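Local coordinates for protein transcobalamin-1 (Homo sapiens, PDB 4KKI) that binds vitamin B12 with femtomolar affinity and protects it from the acid of the stomach, at residues L100-Y114 with F299-A311. Sequence-based numbering, arbitrary orientation.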
# COMPACT_ATOMS: atom_id res chain seq x y z
N LEU A 100 9.40 4.48 -9.73
CA LEU A 100 8.44 5.57 -9.64
C LEU A 100 9.02 6.75 -8.86
O LEU A 100 8.92 7.89 -9.30
CB LEU A 100 7.13 5.10 -8.99
CG LEU A 100 6.30 4.07 -9.76
CD1 LEU A 100 5.12 3.61 -8.92
CD2 LEU A 100 5.83 4.64 -11.10
N ALA A 101 9.62 6.45 -7.71
CA ALA A 101 10.23 7.49 -6.88
C ALA A 101 11.37 8.21 -7.59
O ALA A 101 11.53 9.42 -7.44
CB ALA A 101 10.71 6.89 -5.57
N LEU A 102 12.15 7.48 -8.37
CA LEU A 102 13.30 8.06 -9.06
C LEU A 102 12.88 8.86 -10.30
O LEU A 102 13.65 9.70 -10.78
CB LEU A 102 14.31 6.98 -9.46
CG LEU A 102 15.17 6.37 -8.36
CD1 LEU A 102 15.95 5.18 -8.88
CD2 LEU A 102 16.11 7.41 -7.76
N GLY A 103 11.68 8.62 -10.79
CA GLY A 103 11.25 9.22 -12.04
C GLY A 103 9.96 10.00 -11.99
O GLY A 103 9.27 10.11 -13.01
N VAL A 104 9.62 10.54 -10.82
CA VAL A 104 8.43 11.39 -10.68
C VAL A 104 8.54 12.55 -11.65
O VAL A 104 7.56 12.94 -12.30
CB VAL A 104 8.29 11.94 -9.25
CG1 VAL A 104 7.05 12.81 -9.13
CG2 VAL A 104 8.24 10.81 -8.24
N CYS A 105 9.75 13.09 -11.75
CA CYS A 105 10.06 14.14 -12.71
C CYS A 105 11.53 14.01 -13.12
O CYS A 105 12.30 13.31 -12.48
CB CYS A 105 9.80 15.51 -12.09
SG CYS A 105 10.38 15.68 -10.38
N ARG A 106 11.90 14.69 -14.20
CA ARG A 106 13.26 14.59 -14.71
C ARG A 106 14.27 15.28 -13.80
O ARG A 106 14.17 16.48 -13.54
CB ARG A 106 13.36 15.15 -16.13
CG ARG A 106 14.76 15.14 -16.71
CD ARG A 106 14.88 14.17 -17.87
NE ARG A 106 16.19 14.24 -18.50
CZ ARG A 106 16.52 15.12 -19.45
NH1 ARG A 106 15.63 16.01 -19.87
NH2 ARG A 106 17.74 15.11 -19.96
N ASN A 107 15.24 14.51 -13.31
CA ASN A 107 16.34 15.06 -12.54
C ASN A 107 17.58 14.17 -12.68
O ASN A 107 17.57 13.20 -13.43
CB ASN A 107 15.96 15.22 -11.07
CG ASN A 107 15.73 13.90 -10.37
OD1 ASN A 107 15.39 12.90 -11.00
ND2 ASN A 107 15.91 13.88 -9.06
N ALA A 108 18.64 14.52 -11.95
CA ALA A 108 19.88 13.76 -12.03
C ALA A 108 19.72 12.34 -11.49
O ALA A 108 20.34 11.41 -12.00
CB ALA A 108 21.00 14.50 -11.30
N GLU A 109 18.88 12.19 -10.47
CA GLU A 109 18.68 10.89 -9.84
C GLU A 109 17.89 9.93 -10.73
O GLU A 109 17.94 8.72 -10.54
CB GLU A 109 17.98 11.06 -8.48
CG GLU A 109 18.87 11.63 -7.37
CD GLU A 109 19.14 13.11 -7.53
OE1 GLU A 109 20.13 13.61 -6.94
OE2 GLU A 109 18.36 13.79 -8.24
N GLU A 110 17.19 10.49 -11.71
CA GLU A 110 16.41 9.68 -12.65
C GLU A 110 17.32 8.82 -13.53
O GLU A 110 16.90 7.78 -14.04
CB GLU A 110 15.53 10.58 -13.52
CG GLU A 110 14.46 9.82 -14.30
CD GLU A 110 13.71 10.71 -15.27
OE1 GLU A 110 12.54 10.42 -15.55
OE2 GLU A 110 14.31 11.70 -15.74
N ASN A 111 18.56 9.26 -13.70
CA ASN A 111 19.55 8.51 -14.45
C ASN A 111 19.82 7.12 -13.86
O ASN A 111 20.21 6.20 -14.58
CB ASN A 111 20.86 9.29 -14.56
CG ASN A 111 20.85 10.29 -15.70
OD1 ASN A 111 20.32 11.40 -15.56
ND2 ASN A 111 21.43 9.91 -16.83
N LEU A 112 19.61 6.98 -12.56
CA LEU A 112 19.84 5.72 -11.87
C LEU A 112 18.96 4.61 -12.44
O LEU A 112 19.33 3.44 -12.43
CB LEU A 112 19.60 5.85 -10.36
CG LEU A 112 20.72 6.40 -9.47
CD1 LEU A 112 21.03 7.86 -9.78
CD2 LEU A 112 20.37 6.22 -8.00
N ILE A 113 17.79 5.00 -12.93
CA ILE A 113 16.87 4.05 -13.55
C ILE A 113 17.50 3.43 -14.78
O ILE A 113 17.44 2.21 -14.98
CB ILE A 113 15.56 4.73 -13.96
CG1 ILE A 113 14.89 5.38 -12.75
CG2 ILE A 113 14.63 3.73 -14.63
CD1 ILE A 113 13.65 6.18 -13.09
N TYR A 114 18.12 4.27 -15.61
CA TYR A 114 18.67 3.81 -16.88
C TYR A 114 20.12 3.34 -16.75
O TYR A 114 20.59 2.54 -17.55
CB TYR A 114 18.52 4.90 -17.94
CG TYR A 114 17.11 5.42 -18.04
CD1 TYR A 114 16.12 4.68 -18.68
CD2 TYR A 114 16.75 6.64 -17.48
CE1 TYR A 114 14.82 5.14 -18.77
CE2 TYR A 114 15.45 7.11 -17.56
CZ TYR A 114 14.49 6.35 -18.21
OH TYR A 114 13.20 6.82 -18.30
N PHE A 299 -0.81 8.84 -8.90
CA PHE A 299 0.40 8.27 -9.48
C PHE A 299 0.52 8.55 -10.98
O PHE A 299 1.60 8.44 -11.55
CB PHE A 299 0.48 6.76 -9.22
CG PHE A 299 0.91 6.40 -7.82
CD1 PHE A 299 1.29 7.39 -6.92
CD2 PHE A 299 0.93 5.08 -7.41
CE1 PHE A 299 1.68 7.06 -5.64
CE2 PHE A 299 1.33 4.75 -6.13
CZ PHE A 299 1.71 5.73 -5.24
N LEU A 300 -0.59 8.92 -11.61
CA LEU A 300 -0.59 9.20 -13.05
C LEU A 300 -0.03 10.58 -13.38
O LEU A 300 0.16 10.92 -14.55
CB LEU A 300 -1.99 9.04 -13.64
CG LEU A 300 -2.58 7.64 -13.54
CD1 LEU A 300 -3.92 7.59 -14.26
CD2 LEU A 300 -1.62 6.61 -14.12
N ASP A 301 0.23 11.39 -12.35
CA ASP A 301 0.81 12.71 -12.54
C ASP A 301 2.33 12.64 -12.67
O ASP A 301 3.00 13.66 -12.79
CB ASP A 301 0.41 13.64 -11.40
CG ASP A 301 -1.06 13.95 -11.39
OD1 ASP A 301 -1.66 14.00 -12.49
OD2 ASP A 301 -1.63 14.13 -10.30
N ILE A 302 2.85 11.42 -12.65
CA ILE A 302 4.27 11.19 -12.85
C ILE A 302 4.66 11.41 -14.32
O ILE A 302 4.32 10.61 -15.19
CB ILE A 302 4.68 9.77 -12.41
CG1 ILE A 302 4.51 9.63 -10.89
CG2 ILE A 302 6.11 9.47 -12.81
CD1 ILE A 302 4.77 8.23 -10.37
N ASN A 303 5.35 12.51 -14.58
CA ASN A 303 5.84 12.82 -15.92
C ASN A 303 7.35 12.66 -15.95
O ASN A 303 8.09 13.53 -15.47
CB ASN A 303 5.43 14.24 -16.32
CG ASN A 303 5.57 14.50 -17.81
OD1 ASN A 303 6.32 13.82 -18.50
ND2 ASN A 303 4.84 15.49 -18.31
N LYS A 304 7.82 11.55 -16.51
CA LYS A 304 9.25 11.23 -16.51
C LYS A 304 10.06 12.23 -17.34
O LYS A 304 11.26 12.40 -17.11
CB LYS A 304 9.48 9.81 -17.02
CG LYS A 304 9.29 9.62 -18.51
CD LYS A 304 9.46 8.16 -18.91
CE LYS A 304 9.70 8.02 -20.40
NZ LYS A 304 10.97 8.67 -20.82
N ASP A 305 9.40 12.89 -18.29
CA ASP A 305 10.07 13.88 -19.12
C ASP A 305 9.84 15.30 -18.60
O ASP A 305 9.27 16.15 -19.28
CB ASP A 305 9.62 13.76 -20.58
CG ASP A 305 10.10 12.47 -21.23
OD1 ASP A 305 11.27 12.42 -21.66
OD2 ASP A 305 9.31 11.51 -21.31
N SER A 306 10.28 15.52 -17.36
CA SER A 306 10.36 16.84 -16.72
C SER A 306 9.05 17.43 -16.20
O SER A 306 8.07 17.60 -16.93
CB SER A 306 11.10 17.85 -17.61
OG SER A 306 11.32 19.07 -16.91
N SER A 307 9.06 17.73 -14.90
CA SER A 307 8.01 18.48 -14.23
C SER A 307 8.64 19.04 -12.96
O SER A 307 8.00 19.76 -12.19
CB SER A 307 6.83 17.57 -13.87
OG SER A 307 6.17 17.10 -15.03
N CYS A 308 9.92 18.70 -12.77
CA CYS A 308 10.66 19.05 -11.57
C CYS A 308 10.84 20.55 -11.38
O CYS A 308 11.70 21.17 -12.00
CB CYS A 308 12.04 18.37 -11.57
SG CYS A 308 12.05 16.65 -11.01
N VAL A 309 10.01 21.13 -10.52
CA VAL A 309 10.19 22.51 -10.11
C VAL A 309 11.22 22.53 -8.99
O VAL A 309 10.92 22.14 -7.86
CB VAL A 309 8.87 23.13 -9.61
CG1 VAL A 309 9.05 24.60 -9.29
CG2 VAL A 309 7.77 22.93 -10.64
N SER A 310 12.43 22.98 -9.31
CA SER A 310 13.55 22.96 -8.37
C SER A 310 13.26 23.75 -7.09
O SER A 310 13.71 23.38 -6.01
CB SER A 310 14.82 23.49 -9.03
OG SER A 310 15.21 22.66 -10.11
N ALA A 311 12.50 24.84 -7.22
CA ALA A 311 12.10 25.64 -6.07
C ALA A 311 10.69 25.24 -5.62
O ALA A 311 9.70 25.75 -6.15
CB ALA A 311 12.15 27.12 -6.41
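Cys105 and Cys308 join the two segments covalently, through a disulfide whose chi3 is 75°. The sulfur of Cys105 lies between its own backbone N and carbonyl carbon (chi1 44°), which turns it to the incoming Cys308; Cys308 SG in turn passes 3.3 Å from Arg106 O. The 302-306 backbone runs beside 103-106. Asn303 N gives a weak hydrogen bond to Val104 O (3.2 Å), and Asn303 O receives the CA-H of Cys105 in a nearly straight C-H...O contact (CA to O 3.4 Å, 173° at the hydrogen). An Asx turn, Asn303 OD1 accepting from Asp305 N, bends the chain here.

Lys304 can be followed outward. Its CB sits 3.4 Å from Glu110 OE1 and also faces Gly103 O; CG and CE make no close contact across the segments, and CD lies 4.0 Å from Tyr114 OH, the two side chains crossing at about a right angle. A bend at chi4 leaves NZ 3.8 Å from Tyr114 OH and in a salt bridge with Asp305 OD2, whose hydrogen bond is weak. Glu110, extended beyond CG, places OE1 only 2.8 Å from Lys304 O; as both are acceptors, a proton on the carboxylic group is conceivable.

Ile302 makes the apolar contact: CG2 lies close to Gly103 O and against Val104 CA, while CD1 meets Leu100 CD2 at 3.8 Å. Leu100 also packs on Ala153 and Leu156 of helix 144-156, and Ile302 and Val104 reach Leu63 and Leu59 of helix 55-63. The disulfide thus ties the turn between helices 92-102 and 111-115 to the loop that follows helix 284-294 at the end of the alpha domain, just ahead of the flexible linker to the beta domain.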